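Local coordinates for hypothetical protein (Bacillus cereus, PDB 2O3L), which is of unknown function, probably cytoplasmic, its DUF1048 family part folding as an all-helical left-handed superhelix, at residues A[18-23]-A[58-63]. Sequence-based numbering, arbitrary orientation. Where two conformers were deposited one is given.
Sequences QFVFKK and RQVLDI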
ATOM      1  N   GLN A  18       9.195  -0.877  -2.790  1.00 40.24           N
ATOM      2  CA  GLN A  18       9.213  -1.698  -1.597  1.00 41.54           C
ATOM      3  C   GLN A  18       9.276  -0.872  -0.330  1.00 42.44           C
ATOM      4  O   GLN A  18       8.577  -1.204   0.627  1.00 40.14           O
ATOM      5  CB  GLN A  18      10.362  -2.689  -1.615  1.00 42.02           C
ATOM      6  CG  GLN A  18      10.217  -3.712  -2.763  1.00 40.29           C
ATOM      7  CD  GLN A  18      11.314  -4.748  -2.717  1.00 49.24           C
ATOM      8  OE1 GLN A  18      11.586  -5.297  -1.668  1.00 43.74           O
ATOM      9  NE2 GLN A  18      11.965  -4.995  -3.852  1.00 43.76           N
ATOM     10  N   PHE A  19      10.096   0.186  -0.316  1.00 38.73           N
ATOM     11  CA  PHE A  19      10.315   0.938   0.921  1.00 37.19           C
ATOM     12  C   PHE A  19       9.049   1.716   1.238  1.00 36.29           C
ATOM     13  O   PHE A  19       8.584   1.785   2.395  1.00 36.72           O
ATOM     14  CB  PHE A  19      11.515   1.862   0.775  1.00 40.15           C
ATOM     15  CG  PHE A  19      11.890   2.565   2.037  1.00 41.96           C
ATOM     16  CD1 PHE A  19      12.473   1.871   3.081  1.00 47.89           C
ATOM     17  CD2 PHE A  19      11.661   3.933   2.181  1.00 53.24           C
ATOM     18  CE1 PHE A  19      12.835   2.517   4.280  1.00 50.40           C
ATOM     19  CE2 PHE A  19      11.994   4.594   3.368  1.00 48.56           C
ATOM     20  CZ  PHE A  19      12.607   3.877   4.424  1.00 51.55           C
ATOM     21  N   VAL A  20       8.459   2.280   0.194  1.00 36.91           N
ATOM     22  CA  VAL A  20       7.257   3.060   0.350  1.00 37.71           C
ATOM     23  C   VAL A  20       6.066   2.187   0.782  1.00 41.75           C
ATOM     24  O   VAL A  20       5.305   2.598   1.632  1.00 39.29           O
ATOM     25  CB  VAL A  20       6.940   3.851  -0.896  1.00 39.47           C
ATOM     26  CG1 VAL A  20       5.558   4.524  -0.781  1.00 41.30           C
ATOM     27  CG2 VAL A  20       8.036   4.914  -1.076  1.00 42.54           C
ATOM     28  N   PHE A  21       5.933   1.007   0.191  1.00 37.62           N
ATOM     29  CA  PHE A  21       4.956   0.059   0.657  1.00 41.44           C
ATOM     30  C   PHE A  21       5.103  -0.257   2.157  1.00 38.86           C
ATOM     31  O   PHE A  21       4.121  -0.315   2.869  1.00 39.44           O
ATOM     32  CB  PHE A  21       4.989  -1.257  -0.139  1.00 40.30           C
ATOM     33  CG  PHE A  21       3.948  -2.227   0.335  1.00 41.56           C
ATOM     34  CD1 PHE A  21       2.641  -2.107  -0.085  1.00 49.86           C
ATOM     35  CD2 PHE A  21       4.252  -3.175   1.302  1.00 47.53           C
ATOM     36  CE1 PHE A  21       1.663  -2.926   0.417  1.00 46.42           C
ATOM     37  CE2 PHE A  21       3.293  -4.023   1.773  1.00 47.08           C
ATOM     38  CZ  PHE A  21       1.982  -3.886   1.341  1.00 44.87           C
ATOM     39  N   LYS A  22       6.325  -0.542   2.580  1.00 39.43           N
ATOM     40  CA  LYS A  22       6.627  -0.811   3.977  1.00 41.28           C
ATOM     41  C   LYS A  22       6.259   0.366   4.881  1.00 40.53           C
ATOM     42  O   LYS A  22       5.727   0.170   5.980  1.00 38.30           O
ATOM     43  CB  LYS A  22       8.110  -1.103   4.113  1.00 40.09           C
ATOM     44  CG  LYS A  22       8.533  -1.383   5.534  1.00 46.47           C
ATOM     45  CD  LYS A  22       9.997  -1.864   5.642  1.00 48.34           C
ATOM     46  CE  LYS A  22      11.008  -0.751   5.497  1.00 55.30           C
ATOM     47  NZ  LYS A  22      12.283  -1.282   5.978  1.00 68.70           N
ATOM     48  N   LYS A  23       6.541   1.579   4.415  1.00 40.75           N
ATOM     49  CA  LYS A  23       6.167   2.791   5.160  1.00 40.27           C
ATOM     50  C   LYS A  23       4.626   2.834   5.388  1.00 37.42           C
ATOM     51  O   LYS A  23       4.171   3.020   6.477  1.00 39.06           O
ATOM     52  CB  LYS A  23       6.681   4.049   4.464  1.00 38.88           C
ATOM     53  CG  LYS A  23       8.169   4.340   4.614  1.00 38.00           C
ATOM     54  CD  LYS A  23       8.649   5.575   3.824  1.00 37.62           C
ATOM     55  CE  LYS A  23       7.890   6.871   4.159  1.00 44.49           C
ATOM     56  NZ  LYS A  23       8.519   8.178   3.677  1.00 42.01           N
ATOM     57  N   ARG A  58       6.216   4.241 -13.913  1.00 38.96           N
ATOM     58  CA  ARG A  58       6.117   5.427 -13.083  1.00 38.21           C
ATOM     59  C   ARG A  58       6.940   5.251 -11.834  1.00 40.41           C
ATOM     60  O   ARG A  58       7.173   4.147 -11.363  1.00 40.54           O
ATOM     61  CB  ARG A  58       4.670   5.728 -12.663  1.00 40.72           C
ATOM     62  CG  ARG A  58       3.712   5.862 -13.769  1.00 39.11           C
ATOM     63  CD  ARG A  58       3.963   7.153 -14.557  1.00 34.43           C
ATOM     64  NE  ARG A  58       3.856   8.367 -13.769  1.00 36.14           N
ATOM     65  CZ  ARG A  58       2.717   9.063 -13.608  1.00 40.41           C
ATOM     66  NH1 ARG A  58       1.559   8.649 -14.137  1.00 36.97           N
ATOM     67  NH2 ARG A  58       2.726  10.162 -12.896  1.00 41.77           N
ATOM     68  N   GLN A  59       7.295   6.373 -11.247  1.00 41.73           N
ATOM     69  CA  GLN A  59       8.008   6.360  -9.980  0.50 43.86           C
ATOM     70  C   GLN A  59       6.986   6.300  -8.825  1.00 43.03           C
ATOM     71  O   GLN A  59       5.923   6.918  -8.890  1.00 41.01           O
ATOM     72  CB  GLN A  59       8.904   7.609  -9.877  0.50 43.84           C
ATOM     73  CG  GLN A  59      10.077   7.629 -10.893  0.50 52.21           C
ATOM     74  CD  GLN A  59      11.192   6.656 -10.545  0.50 50.86           C
ATOM     75  OE1 GLN A  59      11.394   6.315  -9.385  0.50 67.13           O
ATOM     76  NE2 GLN A  59      11.914   6.210 -11.551  0.50 56.36           N
ATOM     77  N   VAL A  60       7.327   5.575  -7.750  1.00 42.52           N
ATOM     78  CA  VAL A  60       6.394   5.382  -6.670  1.00 40.90           C
ATOM     79  C   VAL A  60       5.854   6.679  -6.076  1.00 41.63           C
ATOM     80  O   VAL A  60       4.661   6.782  -5.816  1.00 44.62           O
ATOM     81  CB  VAL A  60       6.898   4.386  -5.574  1.00 43.39           C
ATOM     82  CG1 VAL A  60       8.039   4.972  -4.769  1.00 40.96           C
ATOM     83  CG2 VAL A  60       5.709   3.981  -4.679  1.00 45.57           C
ATOM     84  N   LEU A  61       6.691   7.696  -5.931  1.00 41.84           N
ATOM     85  CA  LEU A  61       6.227   8.949  -5.340  1.00 40.07           C
ATOM     86  C   LEU A  61       5.305   9.769  -6.206  1.00 37.22           C
ATOM     87  O   LEU A  61       4.685  10.726  -5.701  1.00 38.06           O
ATOM     88  CB  LEU A  61       7.393   9.801  -4.837  1.00 40.07           C
ATOM     89  CG  LEU A  61       8.186   9.150  -3.669  1.00 45.81           C
ATOM     90  CD1 LEU A  61       9.330  10.112  -3.284  1.00 47.48           C
ATOM     91  CD2 LEU A  61       7.373   8.750  -2.396  1.00 40.03           C
ATOM     92  N   ASP A  62       5.242   9.463  -7.493  1.00 38.82           N
ATOM     93  CA  ASP A  62       4.161   9.978  -8.375  1.00 42.47           C
ATOM     94  C   ASP A  62       2.786   9.449  -7.894  1.00 40.17           C
ATOM     95  O   ASP A  62       1.751  10.096  -8.059  1.00 39.67           O
ATOM     96  CB  ASP A  62       4.324   9.509  -9.850  1.00 44.27           C
ATOM     97  CG  ASP A  62       5.578  10.091 -10.583  1.00 53.08           C
ATOM     98  OD1 ASP A  62       6.373  10.792  -9.960  1.00 48.24           O
ATOM     99  OD2 ASP A  62       5.748   9.830 -11.812  1.00 56.63           O
ATOM    100  N   ILE A  63       2.785   8.220  -7.408  1.00 38.54           N
ATOM    101  CA  ILE A  63       1.567   7.591  -6.943  1.00 40.55           C
ATOM    102  C   ILE A  63       1.156   8.165  -5.581  1.00 38.11           C
ATOM    103  O   ILE A  63       0.055   8.638  -5.426  1.00 36.47           O
ATOM    104  CB  ILE A  63       1.715   6.047  -6.895  1.00 41.26           C
ATOM    105  CG1 ILE A  63       2.204   5.548  -8.260  1.00 40.13           C
ATOM    106  CG2 ILE A  63       0.362   5.393  -6.431  1.00 42.90           C
ATOM    107  CD1 ILE A  63       2.341   4.061  -8.356  1.00 45.12           C
TER
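Val-20, in the first half of helix 15-31, faces Val-60 of the short helix 60-64, and their CA atoms, 7.4 Å apart, are the nearest pair between the two backbones. Both CB atoms are directed at the opposite segment. The valines lie antiparallel alongside each other and meet through both branches: CG2 of Val-20 lies 3.7 Å from CG1 of Val-60, while CG1 of Val-20 lies 3.9 Å from CG2 of Val-60. With CG2 anti to its backbone N and CG1 flanked by N and C (chi1 70°), Val-60 presents both methyls. In this left-handed superhelix of helices, the contact lays the short helix that follows helix 36-56 back against helix 15-31; the buried side chain of Val-60 also touches Tyr-17 of helix 15-31 and Phe-50 of helix 36-56. At the exposed margin Leu-61 reaches in with CD2, 4.1 Å from CG2 of Val-20, and also touches Val-68 of helix 68-82. Within segment 58-63, Arg-58 reaches Asp-62 of the short helix: NE and NH2 converge on OD2, which lies nearly in the guanidinium plane, with NE 3.1 Å from OD2 in a salt bridge.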